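Local coordinates for protein GH5 (Bacteroidetes bacterium AC2a, PDB 4YHE) that probably hydrolyses beta-1,4-linked glucans such as cellulose, as a family 5 glycoside hydrolase built on a beta/alpha barrel, at residues A[318-322]-A[367-371]; A[270-274]-A[312-317]; A[26-32]-A[63-67]; A[72-76]-A[141-146]. All coordinates share one frame; numbering follows the deposited sequence.

Interaction 1. Residues A[318-322]-A[367-371]; sequences CKAMR and SWENN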
loop_
_atom_site.group_PDB
_atom_site.type_symbol
_atom_site.label_atom_id
_atom_site.label_comp_id
_atom_site.label_asym_id
_atom_site.label_seq_id
_atom_site.Cartn_x
_atom_site.Cartn_y
_atom_site.Cartn_z
ATOM N N CYS A 318 -0.148 -0.626 15.167
ATOM C CA CYS A 318 -1.070 0.415 14.775
ATOM C C CYS A 318 -1.053 1.575 15.805
ATOM O O CYS A 318 -1.243 2.720 15.440
ATOM C CB CYS A 318 -2.462 -0.152 14.582
ATOM S SG CYS A 318 -2.545 -1.306 13.134
ATOM N N LYS A 319 -0.824 1.247 17.062
ATOM C CA LYS A 319 -0.675 2.306 18.094
ATOM C C LYS A 319 0.608 3.064 17.810
ATOM O O LYS A 319 0.631 4.293 17.727
ATOM C CB LYS A 319 -0.670 1.735 19.505
ATOM C CG LYS A 319 -0.412 2.792 20.574
ATOM C CD LYS A 319 -1.376 3.952 20.462
ATOM C CE LYS A 319 -1.425 4.781 21.763
ATOM N NZ LYS A 319 -1.846 6.179 21.465
ATOM N N ALA A 320 1.676 2.320 17.566
ATOM C CA ALA A 320 2.942 2.961 17.233
ATOM C C ALA A 320 2.834 3.905 16.021
ATOM O O ALA A 320 3.459 4.969 15.983
ATOM C CB ALA A 320 4.039 1.908 17.031
ATOM N N MET A 321 2.036 3.524 15.016
ATOM C CA MET A 321 1.830 4.347 13.848
ATOM C C MET A 321 1.069 5.640 14.177
ATOM O O MET A 321 1.498 6.716 13.801
ATOM C CB MET A 321 1.047 3.564 12.764
ATOM C CG MET A 321 1.854 2.432 12.132
ATOM S SD MET A 321 0.762 1.316 11.217
ATOM C CE MET A 321 1.935 0.023 10.754
ATOM N N ARG A 322 -0.064 5.503 14.858
ATOM C CA ARG A 322 -0.834 6.665 15.291
ATOM C C ARG A 322 0.052 7.676 16.037
ATOM O O ARG A 322 0.023 8.861 15.736
ATOM C CB ARG A 322 -1.962 6.207 16.192
ATOM C CG ARG A 322 -2.684 7.312 16.951
ATOM C CD ARG A 322 -3.451 8.253 16.038
ATOM N NE ARG A 322 -3.967 9.406 16.786
ATOM C CZ ARG A 322 -5.038 9.395 17.575
ATOM N NH1 ARG A 322 -5.795 8.314 17.726
ATOM N NH2 ARG A 322 -5.374 10.511 18.212
ATOM N N SER A 367 -7.124 0.378 18.010
ATOM C CA SER A 367 -5.853 0.763 18.591
ATOM C C SER A 367 -5.350 2.095 18.007
ATOM O O SER A 367 -4.946 2.983 18.761
ATOM C CB SER A 367 -4.828 -0.349 18.453
ATOM O OG SER A 367 -3.670 -0.073 19.218
ATOM N N TRP A 368 -5.367 2.235 16.679
ATOM C CA TRP A 368 -5.005 3.462 16.012
ATOM C C TRP A 368 -5.876 4.620 16.492
ATOM O O TRP A 368 -5.351 5.690 16.735
ATOM C CB TRP A 368 -5.112 3.348 14.487
ATOM C CG TRP A 368 -4.381 4.369 13.757
ATOM C CD1 TRP A 368 -3.102 4.273 13.233
ATOM C CD2 TRP A 368 -4.846 5.694 13.419
ATOM N NE1 TRP A 368 -2.759 5.457 12.641
ATOM C CE2 TRP A 368 -3.806 6.336 12.724
ATOM C CE3 TRP A 368 -6.035 6.382 13.630
ATOM C CZ2 TRP A 368 -3.916 7.654 12.254
ATOM C CZ3 TRP A 368 -6.138 7.686 13.167
ATOM C CH2 TRP A 368 -5.100 8.303 12.494
ATOM N N GLU A 369 -7.196 4.383 16.586
ATOM C CA GLU A 369 -8.171 5.456 16.827
ATOM C C GLU A 369 -8.235 5.915 18.302
ATOM O O GLU A 369 -8.734 7.010 18.585
ATOM C CB GLU A 369 -9.581 5.001 16.439
ATOM C CG GLU A 369 -9.786 4.790 14.947
ATOM C CD GLU A 369 -9.960 6.054 14.172
ATOM O OE1 GLU A 369 -9.914 7.168 14.743
ATOM O OE2 GLU A 369 -10.181 5.957 12.953
ATOM N N ASN A 370 -7.795 5.068 19.210
ATOM C CA ASN A 370 -7.912 5.348 20.632
ATOM C C ASN A 370 -7.310 6.719 20.998
ATOM O O ASN A 370 -6.208 7.100 20.562
ATOM C CB ASN A 370 -7.310 4.204 21.441
ATOM C CG ASN A 370 -7.471 4.385 22.939
ATOM O OD1 ASN A 370 -6.965 5.357 23.512
ATOM N ND2 ASN A 370 -8.098 3.411 23.586
ATOM N N ASN A 371 -8.085 7.501 21.752
ATOM C CA ASN A 371 -7.698 8.878 22.078
ATOM C C ASN A 371 -7.492 9.098 23.570
ATOM O O ASN A 371 -7.461 10.233 24.025
ATOM C CB ASN A 371 -8.753 9.866 21.586
ATOM C CG ASN A 371 -8.869 9.892 20.086
ATOM O OD1 ASN A 371 -7.873 10.015 19.361
ATOM N ND2 ASN A 371 -10.103 9.788 19.603
HETATM O O HOH W 1 -4.213 5.454 19.933
HETATM O O HOH W 2 -4.205 7.047 22.891
#

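Interaction 2. Residues A[270-274]-A[312-317]; sequences EEAYV and YYFRYI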
loop_
_atom_site.group_PDB
_atom_site.type_symbol
_atom_site.label_atom_id
_atom_site.label_comp_id
_atom_site.label_asym_id
_atom_site.label_seq_id
_atom_site.Cartn_x
_atom_site.Cartn_y
_atom_site.Cartn_z
ATOM N N GLU A 270 9.047 -6.111 19.012
ATOM C CA GLU A 270 8.545 -4.761 19.149
ATOM C C GLU A 270 9.545 -3.660 18.857
ATOM O O GLU A 270 9.230 -2.710 18.137
ATOM C CB GLU A 270 7.978 -4.538 20.559
ATOM C CG GLU A 270 6.782 -5.404 20.890
ATOM C CD GLU A 270 7.138 -6.692 21.636
ATOM O OE1 GLU A 270 8.289 -7.174 21.526
ATOM O OE2 GLU A 270 6.252 -7.227 22.339
ATOM N N GLU A 271 10.737 -3.771 19.441
ATOM C CA GLU A 271 11.768 -2.749 19.281
ATOM C C GLU A 271 12.156 -2.569 17.806
ATOM O O GLU A 271 12.315 -1.450 17.311
ATOM C CB GLU A 271 13.035 -3.112 20.074
ATOM C CG GLU A 271 12.889 -2.969 21.575
ATOM C CD GLU A 271 14.207 -3.205 22.319
ATOM O OE1 GLU A 271 15.086 -3.947 21.792
ATOM O OE2 GLU A 271 14.357 -2.646 23.440
ATOM N N ALA A 272 12.316 -3.677 17.112
ATOM C CA ALA A 272 12.640 -3.602 15.683
ATOM C C ALA A 272 11.572 -2.838 14.892
ATOM O O ALA A 272 11.881 -1.972 14.097
ATOM C CB ALA A 272 12.815 -4.986 15.139
ATOM N N TYR A 273 10.309 -3.155 15.135
ATOM C CA TYR A 273 9.233 -2.563 14.352
ATOM C C TYR A 273 9.137 -1.071 14.654
ATOM O O TYR A 273 9.051 -0.247 13.752
ATOM C CB TYR A 273 7.902 -3.307 14.580
ATOM C CG TYR A 273 6.885 -3.084 13.463
ATOM C CD1 TYR A 273 6.261 -1.869 13.304
ATOM C CD2 TYR A 273 6.599 -4.087 12.530
ATOM C CE1 TYR A 273 5.340 -1.650 12.279
ATOM C CE2 TYR A 273 5.692 -3.886 11.508
ATOM C CZ TYR A 273 5.062 -2.651 11.381
ATOM O OH TYR A 273 4.162 -2.423 10.343
ATOM N N VAL A 274 9.217 -0.710 15.928
ATOM C CA VAL A 274 9.246 0.689 16.308
ATOM C C VAL A 274 10.425 1.449 15.738
ATOM O O VAL A 274 10.278 2.614 15.308
ATOM C CB VAL A 274 9.136 0.852 17.852
ATOM C CG1 VAL A 274 9.333 2.291 18.239
ATOM C CG2 VAL A 274 7.777 0.334 18.332
ATOM N N TYR A 312 -2.524 -8.917 18.939
ATOM C CA TYR A 312 -1.498 -8.167 19.676
ATOM C C TYR A 312 -0.594 -7.413 18.723
ATOM O O TYR A 312 -0.350 -6.249 18.891
ATOM C CB TYR A 312 -0.662 -9.092 20.583
ATOM C CG TYR A 312 0.520 -8.409 21.201
ATOM C CD1 TYR A 312 0.342 -7.446 22.208
ATOM C CD2 TYR A 312 1.824 -8.705 20.802
ATOM C CE1 TYR A 312 1.414 -6.793 22.765
ATOM C CE2 TYR A 312 2.908 -8.073 21.385
ATOM C CZ TYR A 312 2.693 -7.111 22.369
ATOM O OH TYR A 312 3.722 -6.455 22.960
ATOM N N TYR A 313 -0.107 -8.091 17.692
ATOM C CA TYR A 313 0.684 -7.412 16.672
ATOM C C TYR A 313 -0.022 -6.194 16.079
ATOM O O TYR A 313 0.561 -5.122 16.020
ATOM C CB TYR A 313 1.057 -8.452 15.629
ATOM C CG TYR A 313 1.758 -7.984 14.390
ATOM C CD1 TYR A 313 3.147 -7.814 14.364
ATOM C CD2 TYR A 313 1.067 -7.815 13.212
ATOM C CE1 TYR A 313 3.810 -7.475 13.190
ATOM C CE2 TYR A 313 1.720 -7.471 12.037
ATOM C CZ TYR A 313 3.085 -7.294 12.030
ATOM O OH TYR A 313 3.719 -6.966 10.865
ATOM N N PHE A 314 -1.301 -6.326 15.700
ATOM C CA PHE A 314 -2.037 -5.240 15.155
ATOM C C PHE A 314 -2.199 -4.108 16.193
ATOM O O PHE A 314 -1.979 -2.963 15.892
ATOM C CB PHE A 314 -3.423 -5.707 14.660
ATOM C CG PHE A 314 -3.397 -6.628 13.423
ATOM C CD1 PHE A 314 -2.405 -6.553 12.476
ATOM C CD2 PHE A 314 -4.401 -7.543 13.235
ATOM C CE1 PHE A 314 -2.411 -7.388 11.362
ATOM C CE2 PHE A 314 -4.442 -8.355 12.124
ATOM C CZ PHE A 314 -3.440 -8.279 11.183
ATOM N N ARG A 315 -2.602 -4.436 17.412
ATOM C CA ARG A 315 -2.766 -3.380 18.389
ATOM C C ARG A 315 -1.484 -2.605 18.576
ATOM O O ARG A 315 -1.471 -1.384 18.526
ATOM C CB ARG A 315 -3.209 -3.937 19.725
ATOM C CG ARG A 315 -4.600 -4.493 19.739
ATOM C CD ARG A 315 -5.098 -4.600 21.193
ATOM N NE ARG A 315 -4.276 -5.518 22.007
ATOM C CZ ARG A 315 -4.338 -6.846 21.955
ATOM N NH1 ARG A 315 -5.189 -7.454 21.132
ATOM N NH2 ARG A 315 -3.549 -7.573 22.740
ATOM N N TYR A 316 -0.397 -3.321 18.768
ATOM C CA TYR A 316 0.889 -2.674 19.050
ATOM C C TYR A 316 1.377 -1.808 17.877
ATOM O O TYR A 316 1.679 -0.627 18.049
ATOM C CB TYR A 316 1.928 -3.726 19.411
ATOM C CG TYR A 316 3.180 -3.156 20.026
ATOM C CD1 TYR A 316 3.268 -2.953 21.412
ATOM C CD2 TYR A 316 4.275 -2.793 19.246
ATOM C CE1 TYR A 316 4.380 -2.372 21.975
ATOM C CE2 TYR A 316 5.418 -2.231 19.818
ATOM C CZ TYR A 316 5.466 -2.043 21.192
ATOM O OH TYR A 316 6.582 -1.518 21.795
ATOM N N ILE A 317 1.496 -2.390 16.675
ATOM C CA ILE A 317 2.052 -1.621 15.570
ATOM C C ILE A 317 1.167 -0.443 15.128
ATOM O O ILE A 317 1.680 0.618 14.779
ATOM C CB ILE A 317 2.445 -2.507 14.357
ATOM C CG1 ILE A 317 1.233 -3.003 13.587
ATOM C CG2 ILE A 317 3.361 -3.649 14.817
ATOM C CD1 ILE A 317 1.606 -3.871 12.385
HETATM O O HOH W 3 2.966 -4.725 9.336
#

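Interaction 3. Residues A[26-32]-A[63-67]; sequences AHYDGCS and TWMGH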
loop_
_atom_site.group_PDB
_atom_site.type_symbol
_atom_site.label_atom_id
_atom_site.label_comp_id
_atom_site.label_asym_id
_atom_site.label_seq_id
_atom_site.Cartn_x
_atom_site.Cartn_y
_atom_site.Cartn_z
ATOM N N ALA A 26 -5.493 -8.170 -10.116
ATOM C CA ALA A 26 -5.331 -9.578 -10.454
ATOM C C ALA A 26 -5.142 -9.693 -11.971
ATOM O O ALA A 26 -5.774 -8.964 -12.741
ATOM C CB ALA A 26 -6.561 -10.354 -10.046
ATOM N N HIS A 27 -4.284 -10.603 -12.391
ATOM C CA HIS A 27 -3.993 -10.748 -13.798
ATOM C C HIS A 27 -3.445 -12.128 -14.097
ATOM O O HIS A 27 -2.952 -12.826 -13.226
ATOM C CB HIS A 27 -2.947 -9.740 -14.210
ATOM C CG HIS A 27 -1.650 -9.923 -13.486
ATOM N ND1 HIS A 27 -0.594 -10.619 -14.031
ATOM C CD2 HIS A 27 -1.253 -9.545 -12.247
ATOM C CE1 HIS A 27 0.402 -10.656 -13.164
ATOM N NE2 HIS A 27 0.029 -10.012 -12.073
ATOM N N TYR A 28 -3.546 -12.500 -15.361
ATOM C CA TYR A 28 -2.827 -13.660 -15.867
ATOM C C TYR A 28 -2.794 -13.564 -17.378
ATOM O O TYR A 28 -3.643 -12.904 -18.002
ATOM C CB TYR A 28 -3.429 -14.978 -15.378
ATOM C CG TYR A 28 -4.908 -15.159 -15.638
ATOM C CD1 TYR A 28 -5.384 -15.625 -16.871
ATOM C CD2 TYR A 28 -5.839 -14.862 -14.655
ATOM C CE1 TYR A 28 -6.740 -15.799 -17.113
ATOM C CE2 TYR A 28 -7.184 -15.029 -14.878
ATOM C CZ TYR A 28 -7.639 -15.492 -16.097
ATOM O OH TYR A 28 -8.984 -15.642 -16.264
ATOM N N ASP A 29 -1.747 -14.161 -17.954
ATOM C CA ASP A 29 -1.549 -14.160 -19.418
ATOM C C ASP A 29 -1.545 -12.745 -19.995
ATOM O O ASP A 29 -1.912 -12.536 -21.141
ATOM C CB ASP A 29 -2.617 -15.033 -20.108
ATOM C CG ASP A 29 -2.623 -16.471 -19.589
ATOM O OD1 ASP A 29 -1.561 -16.983 -19.168
ATOM O OD2 ASP A 29 -3.699 -17.091 -19.578
ATOM N N GLY A 30 -1.106 -11.775 -19.195
ATOM C CA GLY A 30 -0.931 -10.407 -19.668
ATOM C C GLY A 30 -2.128 -9.481 -19.602
ATOM O O GLY A 30 -2.104 -8.381 -20.169
ATOM N N CYS A 31 -3.186 -9.886 -18.913
ATOM C CA CYS A 31 -4.345 -9.026 -18.801
ATOM C C CYS A 31 -4.924 -9.122 -17.403
ATOM O O CYS A 31 -5.026 -10.209 -16.829
ATOM C CB CYS A 31 -5.413 -9.422 -19.833
ATOM S SG CYS A 31 -6.812 -8.278 -19.933
ATOM N N SER A 32 -5.297 -7.974 -16.879
ATOM C CA SER A 32 -5.977 -7.923 -15.584
ATOM C C SER A 32 -7.475 -8.108 -15.749
ATOM O O SER A 32 -8.057 -7.742 -16.789
ATOM C CB SER A 32 -5.656 -6.629 -14.825
ATOM O OG SER A 32 -5.895 -5.492 -15.610
ATOM N N THR A 63 -4.162 -3.045 -11.892
ATOM C CA THR A 63 -3.143 -3.483 -12.866
ATOM C C THR A 63 -3.704 -3.096 -14.227
ATOM O O THR A 63 -4.862 -3.420 -14.520
ATOM C CB THR A 63 -2.930 -4.980 -12.776
ATOM O OG1 THR A 63 -2.305 -5.328 -11.530
ATOM C CG2 THR A 63 -2.042 -5.493 -13.957
ATOM N N TRP A 64 -2.926 -2.392 -15.047
ATOM C CA TRP A 64 -3.434 -1.805 -16.298
ATOM C C TRP A 64 -3.113 -2.682 -17.530
ATOM O O TRP A 64 -3.835 -2.698 -18.514
ATOM C CB TRP A 64 -2.956 -0.364 -16.447
ATOM C CG TRP A 64 -3.415 0.513 -15.312
ATOM C CD1 TRP A 64 -2.764 0.684 -14.113
ATOM C CD2 TRP A 64 -4.621 1.306 -15.216
ATOM N NE1 TRP A 64 -3.476 1.529 -13.302
ATOM C CE2 TRP A 64 -4.613 1.927 -13.949
ATOM C CE3 TRP A 64 -5.701 1.550 -16.075
ATOM C CZ2 TRP A 64 -5.627 2.782 -13.527
ATOM C CZ3 TRP A 64 -6.698 2.369 -15.662
ATOM C CH2 TRP A 64 -6.677 2.973 -14.376
ATOM N N MET A 65 -2.066 -3.468 -17.385
ATOM C CA MET A 65 -1.615 -4.436 -18.345
ATOM C C MET A 65 -2.784 -5.211 -18.962
ATOM O O MET A 65 -3.607 -5.766 -18.244
ATOM C CB MET A 65 -0.689 -5.364 -17.538
ATOM C CG MET A 65 0.185 -6.296 -18.302
ATOM S SD MET A 65 1.205 -7.197 -17.129
ATOM C CE MET A 65 -0.019 -8.319 -16.473
ATOM N N GLY A 66 -2.849 -5.230 -20.299
ATOM C CA GLY A 66 -3.951 -5.872 -21.044
ATOM C C GLY A 66 -5.011 -4.863 -21.500
ATOM O O GLY A 66 -5.818 -5.183 -22.365
ATOM N N HIS A 67 -5.007 -3.656 -20.920
ATOM C CA HIS A 67 -6.011 -2.629 -21.209
ATOM C C HIS A 67 -5.380 -1.407 -21.763
ATOM O O HIS A 67 -5.999 -0.368 -21.785
ATOM C CB HIS A 67 -6.807 -2.264 -19.948
ATOM C CG HIS A 67 -7.363 -3.451 -19.254
ATOM N ND1 HIS A 67 -8.448 -4.147 -19.736
ATOM C CD2 HIS A 67 -6.938 -4.122 -18.163
ATOM C CE1 HIS A 67 -8.680 -5.186 -18.957
ATOM N NE2 HIS A 67 -7.792 -5.179 -17.980
#

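Interaction 4. Residues A[72-76]-A[141-146]; sequences PTYAI and MIWLQI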
loop_
_atom_site.group_PDB
_atom_site.type_symbol
_atom_site.label_atom_id
_atom_site.label_comp_id
_atom_site.label_asym_id
_atom_site.label_seq_id
_atom_site.Cartn_x
_atom_site.Cartn_y
_atom_site.Cartn_z
ATOM N N PRO A 72 2.055 5.035 -29.961
ATOM C CA PRO A 72 2.563 5.973 -28.972
ATOM C C PRO A 72 1.522 6.536 -27.984
ATOM O O PRO A 72 1.886 7.211 -27.020
ATOM C CB PRO A 72 3.090 7.103 -29.850
ATOM C CG PRO A 72 2.149 7.133 -31.002
ATOM C CD PRO A 72 1.686 5.715 -31.214
ATOM N N THR A 73 0.246 6.289 -28.217
ATOM C CA THR A 73 -0.784 6.879 -27.380
ATOM C C THR A 73 -1.101 6.051 -26.117
ATOM O O THR A 73 -1.634 6.592 -25.150
ATOM C CB THR A 73 -2.068 7.064 -28.184
ATOM O OG1 THR A 73 -2.386 5.816 -28.786
ATOM C CG2 THR A 73 -1.854 8.100 -29.275
ATOM N N TYR A 74 -0.794 4.752 -26.140
ATOM C CA TYR A 74 -1.054 3.875 -24.999
ATOM C C TYR A 74 -2.482 4.097 -24.464
ATOM O O TYR A 74 -2.710 4.296 -23.261
ATOM C CB TYR A 74 0.011 4.070 -23.903
ATOM C CG TYR A 74 1.453 3.808 -24.347
ATOM C CD1 TYR A 74 1.953 2.508 -24.460
ATOM C CD2 TYR A 74 2.320 4.861 -24.611
ATOM C CE1 TYR A 74 3.273 2.275 -24.842
ATOM C CE2 TYR A 74 3.624 4.646 -24.984
ATOM C CZ TYR A 74 4.103 3.357 -25.095
ATOM O OH TYR A 74 5.408 3.167 -25.486
ATOM N N ALA A 75 -3.449 4.046 -25.376
ATOM C CA ALA A 75 -4.830 4.373 -25.036
ATOM C C ALA A 75 -5.385 3.348 -24.041
ATOM O O ALA A 75 -5.271 2.145 -24.271
ATOM C CB ALA A 75 -5.701 4.403 -26.295
ATOM N N ILE A 76 -5.986 3.821 -22.948
ATOM C CA ILE A 76 -6.574 2.922 -21.977
ATOM C C ILE A 76 -7.983 2.556 -22.409
ATOM O O ILE A 76 -8.802 3.425 -22.666
ATOM C CB ILE A 76 -6.676 3.567 -20.577
ATOM C CG1 ILE A 76 -5.271 3.901 -20.039
ATOM C CG2 ILE A 76 -7.449 2.651 -19.624
ATOM C CD1 ILE A 76 -5.317 4.672 -18.738
ATOM N N MET A 141 1.675 8.874 -20.557
ATOM C CA MET A 141 0.371 8.727 -21.227
ATOM C C MET A 141 -0.703 8.116 -20.315
ATOM O O MET A 141 -1.884 8.522 -20.340
ATOM C CB MET A 141 0.545 7.879 -22.492
ATOM C CG MET A 141 1.391 8.559 -23.571
ATOM S SD MET A 141 0.717 10.158 -24.113
ATOM C CE MET A 141 1.437 11.395 -23.053
ATOM N N ILE A 142 -0.291 7.156 -19.486
ATOM C CA ILE A 142 -1.216 6.510 -18.598
ATOM C C ILE A 142 -1.698 7.460 -17.520
ATOM O O ILE A 142 -2.918 7.639 -17.337
ATOM C CB ILE A 142 -0.635 5.210 -17.993
ATOM C CG1 ILE A 142 -0.517 4.155 -19.088
ATOM C CG2 ILE A 142 -1.537 4.713 -16.860
ATOM C CD1 ILE A 142 0.114 2.870 -18.617
ATOM N N TRP A 143 -0.772 8.097 -16.818
ATOM C CA TRP A 143 -1.164 9.021 -15.772
ATOM C C TRP A 143 -1.927 10.255 -16.297
ATOM O O TRP A 143 -2.803 10.788 -15.617
ATOM C CB TRP A 143 0.039 9.403 -14.880
ATOM C CG TRP A 143 0.232 8.405 -13.771
ATOM C CD1 TRP A 143 1.318 7.596 -13.557
ATOM C CD2 TRP A 143 -0.702 8.096 -12.737
ATOM N NE1 TRP A 143 1.139 6.852 -12.447
ATOM C CE2 TRP A 143 -0.108 7.095 -11.933
ATOM C CE3 TRP A 143 -1.991 8.543 -12.426
ATOM C CZ2 TRP A 143 -0.760 6.522 -10.841
ATOM C CZ3 TRP A 143 -2.633 8.005 -11.303
ATOM C CH2 TRP A 143 -2.013 6.993 -10.523
ATOM N N LEU A 144 -1.601 10.700 -17.500
ATOM C CA LEU A 144 -2.370 11.778 -18.114
ATOM C C LEU A 144 -3.840 11.380 -18.275
ATOM O O LEU A 144 -4.724 12.153 -17.936
ATOM C CB LEU A 144 -1.787 12.130 -19.476
ATOM C CG LEU A 144 -0.657 13.149 -19.526
ATOM C CD1 LEU A 144 -0.161 13.266 -20.967
ATOM C CD2 LEU A 144 -1.122 14.512 -19.008
ATOM N N GLN A 145 -4.085 10.164 -18.767
ATOM C CA GLN A 145 -5.456 9.681 -18.988
ATOM C C GLN A 145 -6.205 9.520 -17.692
ATOM O O GLN A 145 -7.373 9.933 -17.575
ATOM C CB GLN A 145 -5.439 8.359 -19.753
ATOM C CG GLN A 145 -5.039 8.514 -21.202
ATOM C CD GLN A 145 -4.837 7.196 -21.894
ATOM O OE1 GLN A 145 -5.805 6.539 -22.299
ATOM N NE2 GLN A 145 -3.582 6.791 -22.051
ATOM N N ILE A 146 -5.529 8.919 -16.701
ATOM C CA ILE A 146 -6.119 8.724 -15.418
ATOM C C ILE A 146 -6.487 10.054 -14.807
ATOM O O ILE A 146 -7.590 10.216 -14.310
ATOM C CB ILE A 146 -5.203 7.934 -14.445
ATOM C CG1 ILE A 146 -5.031 6.501 -14.938
ATOM C CG2 ILE A 146 -5.779 7.950 -13.046
ATOM C CD1 ILE A 146 -3.931 5.713 -14.251
#

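Interaction 1. Residues A[318-322]-A[367-371]
Arg322 joins the C-terminal ends of helix 304-323 and helix 357-369: its aliphatic chain lies on the Trp368 ring, and its guanidinium bonds a backbone carbonyl and an asparagine beyond. The evidence lies in how Arg322 wraps its partner. Its CG is anti to the backbone N (chi1 168°) and the chain bends at chi2, which lays CD over the middle of the Trp368 six-membered ring, 3.7 Å from the centroid and 3° off the normal. This is a CH-pi contact; the guanidinium lies farther out and adds at most a weak cation-pi term. NH1 of Arg322 meets the carbonyl O of Trp368 at 2.8 Å, in the carbonyl plane on a lone pair. In this beta/alpha barrel the two helices pack outside the strands, and Cys318 and Trp368 both touch Ile16 of strand 16-20. Just past the second helix, Asn371 OD1 receives both NH1 and NH2 of Arg322, the latter at 2.8 Å, with the amide plane turned 72° from the guanidinium. At the other edge of the contact, Lys319 CB packs 3.5 Å from Ser367 OG, which is bonded to Tyr375 and to Arg315 O. Lys319 NZ is salt-bridged to Asp323 and hydrogen-bonded to two waters; water 1 lies 2.8 Å from Ser367 O, and both waters reach Asn370 O, while Trp368 NE1 bonds to Ile326 O.

Interaction 2. Residues A[270-274]-A[312-317]
Glu270 and Tyr273 of helix 270-285 meet three tyrosines and an isoleucine of helix 304-323, two outer helices of the beta/alpha barrel, one before and one after strand 291-296 in the chain. The axes of the two short segments approach to 11.3 Å and cross at -43°, a separation filled by large side chains.

Tyr273 presents a ring face to Ile317. CG2 of Ile317 stands over the centre of that ring, 3.6 Å from the centroid and 7° off the normal, and CD1 reaches the phenol end. Ile317 CG1 sits between backbone N and carbonyl carbon; from there its CD1 also lies over the rim of the Tyr313 ring. Tyr313 stands across Tyr273 with planes 85° apart, an oblique pairing in which Tyr313 OH approaches CE2 of Tyr273.

Glu270 works in two directions. Its aliphatic part lies across the face of Tyr316, with CG 3.7 Å from the ring centroid, while Val274 CG2 touches CE2 of the same ring at 3.8 Å. A bend at chi2 then carries the carboxylate to Tyr312, whose ring it meets at the edge, turned steeply to the ring plane. Tyr312 OH donates to the anti lone pair of Glu270 OE2, an oxygen that also bonds His259 ND1, so two partners grip this one buried oxygen.

On the other flank, Tyr313 OH is also hydrogen-bonded to Asp244 O, and water 3 links the two phenols, 2.8 Å from Tyr273 OH and donating to Tyr313 OH over 2.8 Å.

Interaction 3. Residues A[26-32]-A[63-67]
The two-stranded hairpin 27-32, closed by a type I' turn from Tyr28 to Cys31, docks on the loop that follows barrel strand 57-60, with Ser32 at the centre of the contact. Three hydrogen bonds cross at this residue. Ser32 N donates to Met65 O at 3.1 Å, nearly along the C=O axis. Its hydroxyl, placed between backbone N and carbonyl carbon (chi1 52°), turns onto Thr63 O at 2.6 Å, from above the carbonyl plane. His67 NE2 in turn donates to Ser32 O at 2.8 Å; the acceptor lies near the plane of the imidazole, at its edge, but the nitrogen sits 39° out of the carbonyl plane. Cys31 SG lies obliquely to the same ring, 3.7 Å from His67 CE1, and Cys31 CA makes a CA-H...O contact with Met65 O. Met65 carries its CE methyl to His27, 3.4 Å from ND1, the nitrogen bonded to Ser114 OG. The closest CA atoms are those of Gly66 and Cys31, 3.9 Å apart, Gly66 lying in the type II turn from Trp64 to His67. Beyond the contact, His67 ND1 bonds Glu77 OE1 and its ring stacks on Trp80. With both imidazole nitrogens engaged, rotation of the His67 ring is fixed, and Glu77, from the same loop, positions the histidine that bonds Ser32 O across to the hairpin.

Interaction 4. Residues A[72-76]-A[141-146]
Gln145, on outer helix 129-149 of the beta/alpha barrel, reaches from the helix to the loop 72-76 that leads into helix 78-93, and its amide pairs with the backbone on both sides of Ala75.

Gln145 NE2 donates to Tyr74 O at 2.9 Å with an N-H...O angle of 170°; the acceptor lies in the plane of the amide, although NE2 stands well above the carbonyl plane of Tyr74. The amide oxygen faces the next part of the loop, where Ile76 N donates to it at 2.8 Å, in the carbonyl plane and on a lone pair. A chain extended beyond CG delivers the amide to this site (chi2 172°). NE2 also turns back to Met141 O within the helix, 3.0 Å away, approaching from the face opposite the one used by Gln145 N. Three bonds therefore hold the amide, fixing its flip state: exchanging oxygen and nitrogen would set donor against donor at Ile76.

Apolar contacts flank it. The Ile76 and Gln145 side chains run antiparallel alongside each other, with Ile76 CD1 3.8 Å from Gln145 CB. The same methyl continues to Ile142 CG2 and Ile146 CG1; Ile142 also touches Trp119, and Ile146 touches Trp64.

At the other end of the loop, Met141 crosses Tyr74 at about a right angle and meets its ring at the edge, CG lying 4.0 Å from CD2, while that same Met141 CG is 3.7 Å from Pro72 O.

The four contacts form two clusters on opposite sides of the chain's centre. Interactions 1 and 2 share helix 304-323 and have centres about 11 Å apart; they touch where Ser367 OG probably hydrogen-bonds Arg315 O and where Met321 CE packs on Tyr273 OH, so one helix is braced by helix 270-285 and helix 357-369. Interactions 3 and 4, centres about 16 Å apart, both use the loop between strand 57-60 and helix 78-93, and join through Trp64 against Ile146 and Ile76. Along the chain the order is 3, 4, 2, 1. Across clusters, centres lie about 35 to 41 Å apart: one side of the barrel joins helix to helix, the other a loop to hairpin and helix.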